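PDB 6IV9: Cas13d from uncultured Ruminococcus sp, which binds a CRISPR RNA and, through its two HEPN domains, governs maturation of that RNA and cleavage of target RNA. Local coordinates for residues R400-M403 with Y404-D408; N456-E459 with N460-D463; L359-D362 with F363-K367; K394-D397 with S398-S401. The protein carries 2 engineered substitutions. One frame throughout, in Å; residues are numbered along the deposited sequence.

How the contacts relate
Along the chain come contact 3, contact 4, contact 1, contact 2. Contact 3 closes helix 353-366. Contact 4 is the turn into helix 400-418 and contact 1 its first part; they share Arg400 and Ser401. Contact 2 lies near the end of helix 436-464. Contact 1 is central, its centre about 10 Å from that of contact 4, 11 Å from contact 2 and 14 Å from contact 3, and it touches all three. Contacts 1, 3 and 4 meet consecutive nucleotides, U43 to A46 of chain B, so neighbouring helices and a turn probably hold one run of the RNA backbone together. Contact 2 backs contact 1, about 11 Å from the RNA at its nearest atom.

Contact 1. Residues R400-M403 with Y404-D408; sequences RSKM and YKLMD. With nucleotides of chain B.
Arg400 lays its aliphatic chain over one face of the Tyr404 ring, one helical turn later. CG is the touching atom, a CH-pi contact 3.6 Å from the centroid of the Tyr404 ring and shifted toward the rim. The Arg400 chain then bends at chi3 (-65°), which brings its guanidinium round to the phenol end. NH1 of Arg400 donates to OH of Tyr404 at 3.2 Å; the hydroxyl oxygen lies 23° out of the guanidinium plane. The stronger partner of this arginine is Asp397. Arg380 makes a cation-pi contact with the same ring and a salt bridge to Asp408. Met403 reaches the ring too, with its CE 3.9 Å from CE1 of Tyr404. Next to it Met407 runs alongside, and Met403 CG lies 3.7 Å from Met407 CE. With a leucine in place of Tyr404, Arg400 NH1 would probably lose its phenol acceptor and the arginine chain the flat surface it lies on. Around the helix, Lys402 NZ donates to OP2 of C45 of chain B at 2.7 Å, and also to Asn340. Lys405 passes A44 of chain B, its CD 3.6 Å from OP1 of A44, and its NZ forms a salt bridge with a further RNA phosphate. The chemistry is therefore divided round one helix: lysines answer the negative backbone of the RNA, while Met403 and Met407 pack on Ile461 and Phe458 of helix 436-464.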
loop_
_atom_site.group_PDB
_atom_site.type_symbol
_atom_site.label_atom_id
_atom_site.label_comp_id
_atom_site.label_asym_id
_atom_site.label_seq_id
_atom_site.Cartn_x
_atom_site.Cartn_y
_atom_site.Cartn_z
ATOM N N ARG A 400 18.144 2.730 20.194
ATOM C CA ARG A 400 18.533 2.870 18.770
ATOM C C ARG A 400 17.637 3.839 17.994
ATOM O O ARG A 400 18.169 4.586 17.215
ATOM C CB ARG A 400 18.618 1.506 18.089
ATOM C CG ARG A 400 19.485 1.503 16.845
ATOM C CD ARG A 400 19.550 0.120 16.257
ATOM N NE ARG A 400 20.214 -0.796 17.151
ATOM C CZ ARG A 400 21.463 -0.674 17.517
ATOM N NH1 ARG A 400 22.216 0.265 16.992
ATOM N NH2 ARG A 400 21.963 -1.504 18.401
ATOM N N SER A 401 16.333 3.816 18.214
ATOM C CA SER A 401 15.453 4.731 17.452
ATOM C C SER A 401 15.809 6.181 17.772
ATOM O O SER A 401 15.884 6.976 16.863
ATOM C CB SER A 401 14.027 4.460 17.762
ATOM O OG SER A 401 13.654 3.208 17.241
ATOM N N LYS A 402 16.016 6.487 19.047
ATOM C CA LYS A 402 16.363 7.875 19.422
ATOM C C LYS A 402 17.716 8.231 18.809
ATOM O O LYS A 402 17.838 9.291 18.258
ATOM C CB LYS A 402 16.337 8.056 20.941
ATOM C CG LYS A 402 16.793 9.419 21.423
ATOM C CD LYS A 402 16.669 9.628 22.900
ATOM C CE LYS A 402 15.245 9.612 23.395
ATOM N NZ LYS A 402 14.437 10.720 22.846
ATOM N N MET A 403 18.668 7.311 18.867
ATOM C CA MET A 403 20.027 7.575 18.358
ATOM C C MET A 403 19.971 7.853 16.857
ATOM O O MET A 403 20.624 8.777 16.422
ATOM C CB MET A 403 20.936 6.377 18.621
ATOM C CG MET A 403 22.383 6.623 18.296
ATOM S SD MET A 403 23.473 5.345 18.971
ATOM C CE MET A 403 22.794 3.897 18.187
ATOM N N TYR A 404 19.201 7.063 16.121
ATOM C CA TYR A 404 19.063 7.239 14.655
ATOM C C TYR A 404 18.387 8.564 14.316
ATOM O O TYR A 404 18.764 9.130 13.320
ATOM C CB TYR A 404 18.420 6.020 14.005
ATOM C CG TYR A 404 19.320 4.816 14.006
ATOM C CD1 TYR A 404 20.610 4.902 14.483
ATOM C CD2 TYR A 404 18.875 3.585 13.561
ATOM C CE1 TYR A 404 21.444 3.802 14.514
ATOM C CE2 TYR A 404 19.700 2.478 13.572
ATOM C CZ TYR A 404 20.987 2.588 14.052
ATOM O OH TYR A 404 21.802 1.507 14.088
ATOM N N LYS A 405 17.404 8.987 15.106
ATOM C CA LYS A 405 16.716 10.269 14.824
ATOM C C LYS A 405 17.735 11.402 14.942
ATOM O O LYS A 405 17.781 12.248 14.085
ATOM C CB LYS A 405 15.580 10.499 15.820
ATOM C CG LYS A 405 14.251 9.854 15.477
ATOM C CD LYS A 405 13.124 10.270 16.366
ATOM C CE LYS A 405 11.763 9.899 15.834
ATOM N NZ LYS A 405 11.540 8.437 15.838
ATOM N N LEU A 406 18.548 11.367 15.987
ATOM C CA LEU A 406 19.561 12.426 16.180
ATOM C C LEU A 406 20.555 12.415 15.022
ATOM O O LEU A 406 20.835 13.463 14.508
ATOM C CB LEU A 406 20.256 12.184 17.520
ATOM C CG LEU A 406 19.363 12.418 18.727
ATOM C CD1 LEU A 406 19.943 11.807 19.981
ATOM C CD2 LEU A 406 19.094 13.893 18.910
ATOM N N MET A 407 21.040 11.247 14.631
ATOM C CA MET A 407 22.011 11.146 13.519
ATOM C C MET A 407 21.363 11.603 12.209
ATOM O O MET A 407 21.952 12.396 11.520
ATOM C CB MET A 407 22.501 9.706 13.378
ATOM C CG MET A 407 23.312 9.223 14.558
ATOM S SD MET A 407 23.766 7.488 14.461
ATOM C CE MET A 407 25.004 7.383 15.746
ATOM N N ASP A 408 20.151 11.136 11.933
ATOM C CA ASP A 408 19.409 11.499 10.703
ATOM C C ASP A 408 19.160 13.013 10.694
ATOM O O ASP A 408 19.278 13.614 9.654
ATOM C CB ASP A 408 18.112 10.698 10.599
ATOM C CG ASP A 408 18.314 9.227 10.274
ATOM O OD1 ASP A 408 19.451 8.818 10.111
ATOM O OD2 ASP A 408 17.332 8.518 10.165
ATOM P P C B 45 11.929 10.208 25.542
ATOM O OP1 C B 45 12.036 10.296 27.031
ATOM O OP2 C B 45 12.575 11.305 24.764
ATOM O "O5'" C B 45 12.596 8.871 25.005
ATOM C "C5'" C B 45 12.257 7.625 25.610
ATOM C "C4'" C B 45 13.215 6.591 25.098
ATOM O "O4'" C B 45 14.487 6.734 25.779
ATOM C "C3'" C B 45 12.853 5.140 25.375
ATOM O "O3'" C B 45 11.950 4.642 24.412
ATOM C "C2'" C B 45 14.190 4.462 25.147
ATOM O "O2'" C B 45 14.628 4.324 23.824
ATOM C "C1'" C B 45 15.144 5.470 25.779
ATOM N N1 C B 45 15.530 5.021 27.136
ATOM C C2 C B 45 14.992 5.608 28.279
ATOM O O2 C B 45 14.246 6.586 28.160
ATOM N N3 C B 45 15.344 5.122 29.494
ATOM C C4 C B 45 16.160 4.069 29.581
ATOM N N4 C B 45 16.482 3.622 30.794
ATOM C C5 C B 45 16.685 3.426 28.427
ATOM C C6 C B 45 16.352 3.930 27.239
ATOM P P A B 44 9.847 10.440 19.592
ATOM O OP1 A B 44 11.254 10.835 19.390
ATOM O OP2 A B 44 9.457 9.075 19.108
ATOM O "O5'" A B 44 9.243 10.540 21.071
ATOM C "C5'" A B 44 9.679 11.648 21.934
ATOM C "C4'" A B 44 9.397 11.351 23.386
ATOM O "O4'" A B 44 7.966 11.274 23.630
ATOM C "C3'" A B 44 9.965 10.002 23.839
ATOM O "O3'" A B 44 10.403 10.064 25.203
ATOM C "C2'" A B 44 8.775 9.083 23.670
ATOM O "O2'" A B 44 8.790 7.965 24.517
ATOM C "C1'" A B 44 7.644 9.982 24.116
ATOM N N9 A B 44 6.364 9.605 23.538
ATOM C C8 A B 44 6.049 9.248 22.243
ATOM N N7 A B 44 4.772 9.021 22.056
ATOM C C5 A B 44 4.209 9.254 23.304
ATOM C C6 A B 44 2.892 9.205 23.762
ATOM N N6 A B 44 1.863 8.865 22.987
ATOM N N1 A B 44 2.663 9.498 25.064
ATOM C C2 A B 44 3.701 9.847 25.836
ATOM N N3 A B 44 4.989 9.943 25.513
ATOM C C4 A B 44 5.177 9.625 24.221
#

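Contact 2. Residues N456-E459 with N460-D463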
loop_
_atom_site.group_PDB
_atom_site.type_symbol
_atom_site.label_atom_id
_atom_site.label_comp_id
_atom_site.label_asym_id
_atom_site.label_seq_id
_atom_site.Cartn_x
_atom_site.Cartn_y
_atom_site.Cartn_z
ATOM N N ASN A 456 32.736 13.220 15.121
ATOM C CA ASN A 456 32.720 13.682 16.530
ATOM C C ASN A 456 31.280 13.863 17.005
ATOM O O ASN A 456 30.995 13.531 18.145
ATOM C CB ASN A 456 33.579 14.926 16.727
ATOM C CG ASN A 456 35.011 14.720 16.292
ATOM O OD1 ASN A 456 35.545 13.625 16.377
ATOM N ND2 ASN A 456 35.640 15.775 15.823
ATOM N N ASP A 457 30.420 14.403 16.145
ATOM C CA ASP A 457 28.994 14.607 16.504
ATOM C C ASP A 457 28.340 13.249 16.775
ATOM O O ASP A 457 27.591 13.142 17.734
ATOM C CB ASP A 457 28.262 15.354 15.392
ATOM C CG ASP A 457 28.506 16.851 15.379
ATOM O OD1 ASP A 457 28.883 17.391 16.406
ATOM O OD2 ASP A 457 28.310 17.455 14.343
ATOM N N PHE A 458 28.595 12.258 15.927
ATOM C CA PHE A 458 27.979 10.926 16.138
ATOM C C PHE A 458 28.479 10.308 17.442
ATOM O O PHE A 458 27.701 9.700 18.139
ATOM C CB PHE A 458 28.199 10.003 14.943
ATOM C CG PHE A 458 27.255 10.241 13.798
ATOM C CD1 PHE A 458 26.735 11.495 13.568
ATOM C CD2 PHE A 458 26.896 9.217 12.950
ATOM C CE1 PHE A 458 25.880 11.729 12.510
ATOM C CE2 PHE A 458 26.042 9.452 11.892
ATOM C CZ PHE A 458 25.539 10.707 11.676
ATOM N N GLU A 459 29.766 10.444 17.730
ATOM C CA GLU A 459 30.313 9.880 18.987
ATOM C C GLU A 459 29.646 10.578 20.170
ATOM O O GLU A 459 29.320 9.917 21.138
ATOM C CB GLU A 459 31.830 10.033 19.019
ATOM C CG GLU A 459 32.549 8.718 18.849
ATOM C CD GLU A 459 33.739 8.719 17.912
ATOM O OE1 GLU A 459 34.438 9.744 17.840
ATOM O OE2 GLU A 459 33.970 7.679 17.271
ATOM N N ASN A 460 29.443 11.879 20.053
ATOM C CA ASN A 460 28.799 12.657 21.136
ATOM C C ASN A 460 27.385 12.123 21.365
ATOM O O ASN A 460 26.995 11.943 22.509
ATOM C CB ASN A 460 28.723 14.134 20.764
ATOM C CG ASN A 460 28.266 14.985 21.923
ATOM O OD1 ASN A 460 28.571 14.684 23.062
ATOM N ND2 ASN A 460 27.522 16.036 21.648
ATOM N N ILE A 461 26.651 11.870 20.286
ATOM C CA ILE A 461 25.263 11.367 20.432
ATOM C C ILE A 461 25.304 10.023 21.148
ATOM O O ILE A 461 24.558 9.857 22.077
ATOM C CB ILE A 461 24.616 11.184 19.050
ATOM C CG1 ILE A 461 24.212 12.503 18.401
ATOM C CG2 ILE A 461 23.448 10.229 19.153
ATOM C CD1 ILE A 461 23.937 12.387 16.944
ATOM N N ALA A 462 26.197 9.135 20.729
ATOM C CA ALA A 462 26.315 7.775 21.305
ATOM C C ALA A 462 26.638 7.862 22.800
ATOM O O ALA A 462 26.127 7.057 23.542
ATOM C CB ALA A 462 27.347 6.984 20.561
ATOM N N ASP A 463 27.444 8.839 23.195
ATOM C CA ASP A 463 27.832 9.092 24.609
ATOM C C ASP A 463 26.605 9.486 25.436
ATOM O O ASP A 463 26.627 9.298 26.634
ATOM C CB ASP A 463 28.901 10.176 24.710
ATOM C CG ASP A 463 30.285 9.728 24.287
ATOM O OD1 ASP A 463 30.476 8.528 24.074
ATOM O OD2 ASP A 463 31.152 10.585 24.181
#
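Phe458 and Ile461 both turn their side chains back beside their own backbone N, with chi1 -80° and -75°. This sends the Phe458 ring and the Ile461 chain to one side of the helix. They meet loosely, CD1 of Phe458 being 4.5 Å from CD1 of Ile461. Closer contact is made with the backbone: CG1 of Ile461 rests 3.5 Å from the carbonyl O of Asp457. Four regular helical bonds tie this turn to the next, from Asn460, Ile461, Ala462 and Asp463 back to the residues four places earlier. The Asp463 bond, N to Glu459 O, measures 3.0 Å. The Asp463 carboxylate also folds back over this carbonyl, leaving its OD1 3.4 Å from Glu459 O. Two acceptors face each other there, which is probably slightly unfavourable. The Glu459 carboxylate leaves this helix turn to reach Arg390, with OE2 in a salt bridge. The Glu459 chi1 of -109° lies well off a staggered value, so its side chain may be held at some torsional cost. Ala462, with its small CB, lies against Phe391, as does Glu459. Met407 covers Phe458, and Leu406 and Leu410 cover Ile461. The polar Asn456 and Asp463 are exposed. This is an amphipathic helix, packed by its apolar face on helix 400-418 inside an all-helical part of the protein.

Contact 3. Residues L359-D362 with F363-K367. With nucleotides of chain B.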
loop_
_atom_site.group_PDB
_atom_site.type_symbol
_atom_site.label_atom_id
_atom_site.label_comp_id
_atom_site.label_asym_id
_atom_site.label_seq_id
_atom_site.Cartn_x
_atom_site.Cartn_y
_atom_site.Cartn_z
ATOM N N LEU A 359 13.064 23.296 12.740
ATOM C CA LEU A 359 13.559 22.211 11.863
ATOM C C LEU A 359 13.160 20.852 12.440
ATOM O O LEU A 359 12.848 19.976 11.679
ATOM C CB LEU A 359 15.071 22.330 11.700
ATOM C CG LEU A 359 15.537 23.397 10.716
ATOM C CD1 LEU A 359 16.996 23.728 10.925
ATOM C CD2 LEU A 359 15.291 22.967 9.290
ATOM N N TYR A 360 13.237 20.699 13.750
ATOM C CA TYR A 360 12.884 19.420 14.401
ATOM C C TYR A 360 11.399 19.113 14.219
ATOM O O TYR A 360 11.056 17.982 13.966
ATOM C CB TYR A 360 13.366 19.351 15.844
ATOM C CG TYR A 360 13.394 17.943 16.364
ATOM C CD1 TYR A 360 14.420 17.090 16.033
ATOM C CD2 TYR A 360 12.375 17.448 17.143
ATOM C CE1 TYR A 360 14.452 15.786 16.481
ATOM C CE2 TYR A 360 12.390 16.149 17.608
ATOM C CZ TYR A 360 13.432 15.315 17.275
ATOM O OH TYR A 360 13.461 14.043 17.732
ATOM N N TYR A 361 10.552 20.132 14.312
ATOM C CA TYR A 361 9.110 19.903 14.081
ATOM C C TYR A 361 8.947 19.421 12.638
ATOM O O TYR A 361 8.167 18.541 12.399
ATOM C CB TYR A 361 8.269 21.157 14.319
ATOM C CG TYR A 361 6.799 20.941 14.093
ATOM C CD1 TYR A 361 5.990 20.467 15.100
ATOM C CD2 TYR A 361 6.217 21.176 12.867
ATOM C CE1 TYR A 361 4.646 20.232 14.908
ATOM C CE2 TYR A 361 4.874 20.941 12.653
ATOM C CZ TYR A 361 4.081 20.473 13.678
ATOM O OH TYR A 361 2.758 20.248 13.500
ATOM N N ASP A 362 9.691 20.023 11.722
ATOM C CA ASP A 362 9.613 19.619 10.299
ATOM C C ASP A 362 10.069 18.168 10.179
ATOM O O ASP A 362 9.358 17.389 9.596
ATOM C CB ASP A 362 10.519 20.500 9.444
ATOM C CG ASP A 362 10.584 20.140 7.972
ATOM O OD1 ASP A 362 10.512 18.968 7.646
ATOM O OD2 ASP A 362 10.742 21.045 7.182
ATOM N N PHE A 363 11.169 17.832 10.819
ATOM C CA PHE A 363 11.748 16.478 10.731
ATOM C C PHE A 363 10.741 15.436 11.219
ATOM O O PHE A 363 10.715 14.377 10.662
ATOM C CB PHE A 363 13.031 16.457 11.556
ATOM C CG PHE A 363 13.729 15.130 11.657
ATOM C CD1 PHE A 363 14.568 14.694 10.655
ATOM C CD2 PHE A 363 13.567 14.335 12.769
ATOM C CE1 PHE A 363 15.216 13.482 10.758
ATOM C CE2 PHE A 363 14.215 13.123 12.870
ATOM C CZ PHE A 363 15.032 12.699 11.862
ATOM N N ILE A 364 10.024 15.711 12.300
ATOM C CA ILE A 364 9.019 14.744 12.823
ATOM C C ILE A 364 7.718 14.694 12.013
ATOM O O ILE A 364 7.327 13.623 11.626
ATOM C CB ILE A 364 8.730 15.038 14.305
ATOM C CG1 ILE A 364 9.982 14.870 15.161
ATOM C CG2 ILE A 364 7.586 14.190 14.816
ATOM C CD1 ILE A 364 10.472 13.459 15.248
ATOM N N VAL A 365 7.100 15.843 11.778
ATOM C CA VAL A 365 5.740 15.905 11.181
ATOM C C VAL A 365 5.740 16.058 9.659
ATOM O O VAL A 365 4.906 15.436 9.034
ATOM C CB VAL A 365 4.939 17.036 11.846
ATOM C CG1 VAL A 365 3.549 17.157 11.281
ATOM C CG2 VAL A 365 4.887 16.870 13.350
ATOM N N LEU A 366 6.539 16.976 9.137
ATOM C CA LEU A 366 6.606 17.217 7.678
ATOM C C LEU A 366 7.537 16.212 6.992
ATOM O O LEU A 366 7.304 15.923 5.834
ATOM C CB LEU A 366 7.045 18.659 7.421
ATOM C CG LEU A 366 6.081 19.742 7.894
ATOM C CD1 LEU A 366 4.680 19.488 7.398
ATOM C CD2 LEU A 366 6.058 19.825 9.389
ATOM N N LYS A 367 8.558 15.760 7.707
ATOM C CA LYS A 367 9.535 14.789 7.174
ATOM C C LYS A 367 10.103 15.289 5.846
ATOM O O LYS A 367 10.140 14.546 4.895
ATOM C CB LYS A 367 8.968 13.372 7.160
ATOM C CG LYS A 367 8.606 12.816 8.527
ATOM C CD LYS A 367 8.725 11.333 8.614
ATOM C CE LYS A 367 8.021 10.761 9.817
ATOM N NZ LYS A 367 8.486 11.366 11.072
ATOM P P U B 43 7.857 8.805 14.043
ATOM O OP1 U B 43 7.432 9.260 12.668
ATOM O OP2 U B 43 9.258 8.468 14.283
ATOM O "O5'" U B 43 7.394 10.000 14.981
ATOM C "C5'" U B 43 7.500 9.904 16.409
ATOM C "C4'" U B 43 7.408 11.285 17.021
ATOM O "O4'" U B 43 6.058 11.730 16.790
ATOM C "C3'" U B 43 7.575 11.345 18.550
ATOM O "O3'" U B 43 8.962 11.518 18.786
ATOM C "C2'" U B 43 6.714 12.565 18.914
ATOM O "O2'" U B 43 7.445 13.695 18.495
ATOM C "C1'" U B 43 5.541 12.412 17.934
ATOM N N1 U B 43 4.409 11.647 18.474
ATOM C C2 U B 43 3.662 12.217 19.477
ATOM O O2 U B 43 3.866 13.336 19.899
ATOM N N3 U B 43 2.657 11.431 19.965
ATOM C C4 U B 43 2.323 10.163 19.565
ATOM O O4 U B 43 1.376 9.593 20.103
ATOM C C5 U B 43 3.138 9.637 18.522
ATOM C C6 U B 43 4.130 10.375 18.025
#
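Tyr361 receives Val365 over one face of its ring. This is a CH-pi contact, with CG2 of Val365 3.9 Å from the Tyr361 centroid. Leu366 approaches the same ring obliquely, its CD2 3.6 Å from CE2 of Tyr361. Tyr360 meets Ile364, with CE2 of Tyr360 3.7 Å from Ile364 CG1. Phe363 lies nearly parallel to the Tyr360 ring but is slid far aside, the two centroids being 5.8 Å apart. The helix ends in a wider pi-type turn, where Lys367 N bonds to Asp362 O at 2.6 Å. Lys367 has positive phi, and its side chain doubles back to put NZ 2.6 Å from Ile364 O. Further out, Tyr361 OH bonds to Asn330 and Lys490, and Tyr360 OH to Asn340. Phe409 sets its ring edge-to-face with both Tyr360 and Phe363. Were Tyr361 replaced by alanine, Val365 and Leu366 would probably face a gap and Asn330 would lose its hydroxyl partner. The NZ of Lys367 also donates to OP1 of U43 of chain B at 2.8 Å. Its ammonium is gripped by a carbonyl and a phosphate oxygen, and probably offsets part of the phosphate charge.

Contact 4. Residues K394-D397 with S398-S401; sequences KQYD and SVRS. With nucleotides of chain B.
Arg400 NH2 is gripped by two oxygens, Asp397 OD1 and the carbonyl O of Asp393. The first is a salt bridge, with NH2 of Arg400 2.7 Å from OD1 of Asp397. The bond is almost straight at 171°. OD1 lies in the guanidinium plane and is met nearly in line with its C-O bond. The carboxylate stands almost upright against the guanidinium, the planes 79° apart, and OD1 is the oxygen that meets NH2. The two side chains run alongside each other and point the same way. Tyr396 O lies above a face of the guanidinium, toward its rim. This carbonyl also takes a weak bond from Val399 N, 3.2 Å from Tyr396 O. A second weak bond runs from Arg400 N to Asp397 O, at 3.4 Å. Both lie where the chain passes from the short 3-10 segment 394-396 into helix 400-418, with Val399 at the N-cap position. The two methyls of Val399 go to different partners. Its CG2 meets the edge of the Tyr396 ring, 4.2 Å from CD1. Its CG1, set anti to the carbonyl carbon, touches the RNA, 3.5 Å from C6 of C45 of chain B. Beside it, Ser398 O accepts a hydrogen bond from O2' of C45 at 2.6 Å. CB of Ser398 packs on the next sugar, 3.6 Å from O4' of A46 of chain B. A backbone carbonyl thus engages the 2'-hydroxyl, a group that DNA lacks. This bond does not itself read the base, and it is consistent with a preference for RNA.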
loop_
_atom_site.group_PDB
_atom_site.type_symbol
_atom_site.label_atom_id
_atom_site.label_comp_id
_atom_site.label_asym_id
_atom_site.label_seq_id
_atom_site.Cartn_x
_atom_site.Cartn_y
_atom_site.Cartn_z
ATOM N N LYS A 394 24.891 -4.259 20.629
ATOM C CA LYS A 394 23.730 -4.731 21.418
ATOM C C LYS A 394 23.372 -3.737 22.515
ATOM O O LYS A 394 22.200 -3.616 22.807
ATOM C CB LYS A 394 24.120 -6.016 22.149
ATOM C CG LYS A 394 23.765 -7.306 21.438
ATOM C CD LYS A 394 23.770 -8.499 22.363
ATOM C CE LYS A 394 22.392 -8.808 22.908
ATOM N NZ LYS A 394 22.440 -9.564 24.184
ATOM N N GLN A 395 24.352 -3.039 23.071
ATOM C CA GLN A 395 24.088 -2.104 24.193
ATOM C C GLN A 395 23.187 -0.946 23.766
ATOM O O GLN A 395 22.574 -0.340 24.630
ATOM C CB GLN A 395 25.377 -1.587 24.829
ATOM C CG GLN A 395 26.335 -0.904 23.878
ATOM C CD GLN A 395 27.386 -0.125 24.632
ATOM O OE1 GLN A 395 27.107 0.517 25.636
ATOM N NE2 GLN A 395 28.607 -0.155 24.138
ATOM N N TYR A 396 23.139 -0.647 22.477
ATOM C CA TYR A 396 22.335 0.504 22.000
ATOM C C TYR A 396 20.945 0.083 21.518
ATOM O O TYR A 396 20.235 0.931 21.032
ATOM C CB TYR A 396 23.098 1.205 20.886
ATOM C CG TYR A 396 24.396 1.796 21.346
ATOM C CD1 TYR A 396 24.419 2.893 22.180
ATOM C CD2 TYR A 396 25.597 1.255 20.953
ATOM C CE1 TYR A 396 25.606 3.445 22.610
ATOM C CE2 TYR A 396 26.793 1.788 21.379
ATOM C CZ TYR A 396 26.798 2.885 22.208
ATOM O OH TYR A 396 27.973 3.421 22.614
ATOM N N ASP A 397 20.569 -1.173 21.689
ATOM C CA ASP A 397 19.272 -1.629 21.140
ATOM C C ASP A 397 18.112 -0.858 21.763
ATOM O O ASP A 397 17.242 -0.460 21.026
ATOM C CB ASP A 397 19.070 -3.127 21.347
ATOM C CG ASP A 397 19.792 -4.002 20.342
ATOM O OD1 ASP A 397 20.625 -3.484 19.597
ATOM O OD2 ASP A 397 19.511 -5.198 20.324
ATOM N N SER A 398 18.121 -0.644 23.072
ATOM C CA SER A 398 16.996 0.060 23.736
ATOM C C SER A 398 16.876 1.518 23.281
ATOM O O SER A 398 15.799 2.040 23.377
ATOM C CB SER A 398 17.042 -0.064 25.233
ATOM O OG SER A 398 18.243 0.454 25.748
ATOM N N VAL A 399 17.967 2.146 22.865
ATOM C CA VAL A 399 17.932 3.587 22.484
ATOM C C VAL A 399 18.169 3.789 20.988
ATOM O O VAL A 399 18.314 4.925 20.595
ATOM C CB VAL A 399 18.996 4.359 23.277
ATOM C CG1 VAL A 399 18.801 4.216 24.771
ATOM C CG2 VAL A 399 20.379 3.908 22.881
ATOM N N ARG A 400 18.144 2.730 20.194
ATOM C CA ARG A 400 18.533 2.870 18.770
ATOM C C ARG A 400 17.637 3.839 17.994
ATOM O O ARG A 400 18.169 4.586 17.215
ATOM C CB ARG A 400 18.618 1.506 18.089
ATOM C CG ARG A 400 19.485 1.503 16.845
ATOM C CD ARG A 400 19.550 0.120 16.257
ATOM N NE ARG A 400 20.214 -0.796 17.151
ATOM C CZ ARG A 400 21.463 -0.674 17.517
ATOM N NH1 ARG A 400 22.216 0.265 16.992
ATOM N NH2 ARG A 400 21.963 -1.504 18.401
ATOM N N SER A 401 16.333 3.816 18.214
ATOM C CA SER A 401 15.453 4.731 17.452
ATOM C C SER A 401 15.809 6.181 17.772
ATOM O O SER A 401 15.884 6.976 16.863
ATOM C CB SER A 401 14.027 4.460 17.762
ATOM O OG SER A 401 13.654 3.208 17.241
ATOM P P C B 45 11.929 10.208 25.542
ATOM O OP1 C B 45 12.036 10.296 27.031
ATOM O OP2 C B 45 12.575 11.305 24.764
ATOM O "O5'" C B 45 12.596 8.871 25.005
ATOM C "C5'" C B 45 12.257 7.625 25.610
ATOM C "C4'" C B 45 13.215 6.591 25.098
ATOM O "O4'" C B 45 14.487 6.734 25.779
ATOM C "C3'" C B 45 12.853 5.140 25.375
ATOM O "O3'" C B 45 11.950 4.642 24.412
ATOM C "C2'" C B 45 14.190 4.462 25.147
ATOM O "O2'" C B 45 14.628 4.324 23.824
ATOM C "C1'" C B 45 15.144 5.470 25.779
ATOM N N1 C B 45 15.530 5.021 27.136
ATOM C C2 C B 45 14.992 5.608 28.279
ATOM O O2 C B 45 14.246 6.586 28.160
ATOM N N3 C B 45 15.344 5.122 29.494
ATOM C C4 C B 45 16.160 4.069 29.581
ATOM N N4 C B 45 16.482 3.622 30.794
ATOM C C5 C B 45 16.685 3.426 28.427
ATOM C C6 C B 45 16.352 3.930 27.239
ATOM P P A B 46 10.756 3.707 24.801
ATOM O OP1 A B 46 10.084 3.363 23.526
ATOM O OP2 A B 46 10.041 4.226 25.934
ATOM O "O5'" A B 46 11.482 2.424 25.410
ATOM C "C5'" A B 46 12.172 1.543 24.550
ATOM C "C4'" A B 46 12.941 0.577 25.393
ATOM O "O4'" A B 46 13.885 1.297 26.243
ATOM C "C3'" A B 46 12.107 -0.226 26.379
ATOM O "O3'" A B 46 11.418 -1.303 25.738
ATOM C "C2'" A B 46 13.172 -0.661 27.384
ATOM O "O2'" A B 46 13.961 -1.675 26.848
ATOM C "C1'" A B 46 14.047 0.587 27.461
ATOM N N9 A B 46 13.639 1.440 28.559
ATOM C C8 A B 46 12.842 2.556 28.577
ATOM N N7 A B 46 12.665 3.056 29.777
ATOM C C5 A B 46 13.350 2.178 30.606
ATOM C C6 A B 46 13.511 2.131 31.997
ATOM N N6 A B 46 13.003 3.044 32.821
ATOM N N1 A B 46 14.241 1.114 32.514
ATOM C C2 A B 46 14.756 0.206 31.675
ATOM N N3 A B 46 14.657 0.137 30.343
ATOM C C4 A B 46 13.930 1.163 29.872
#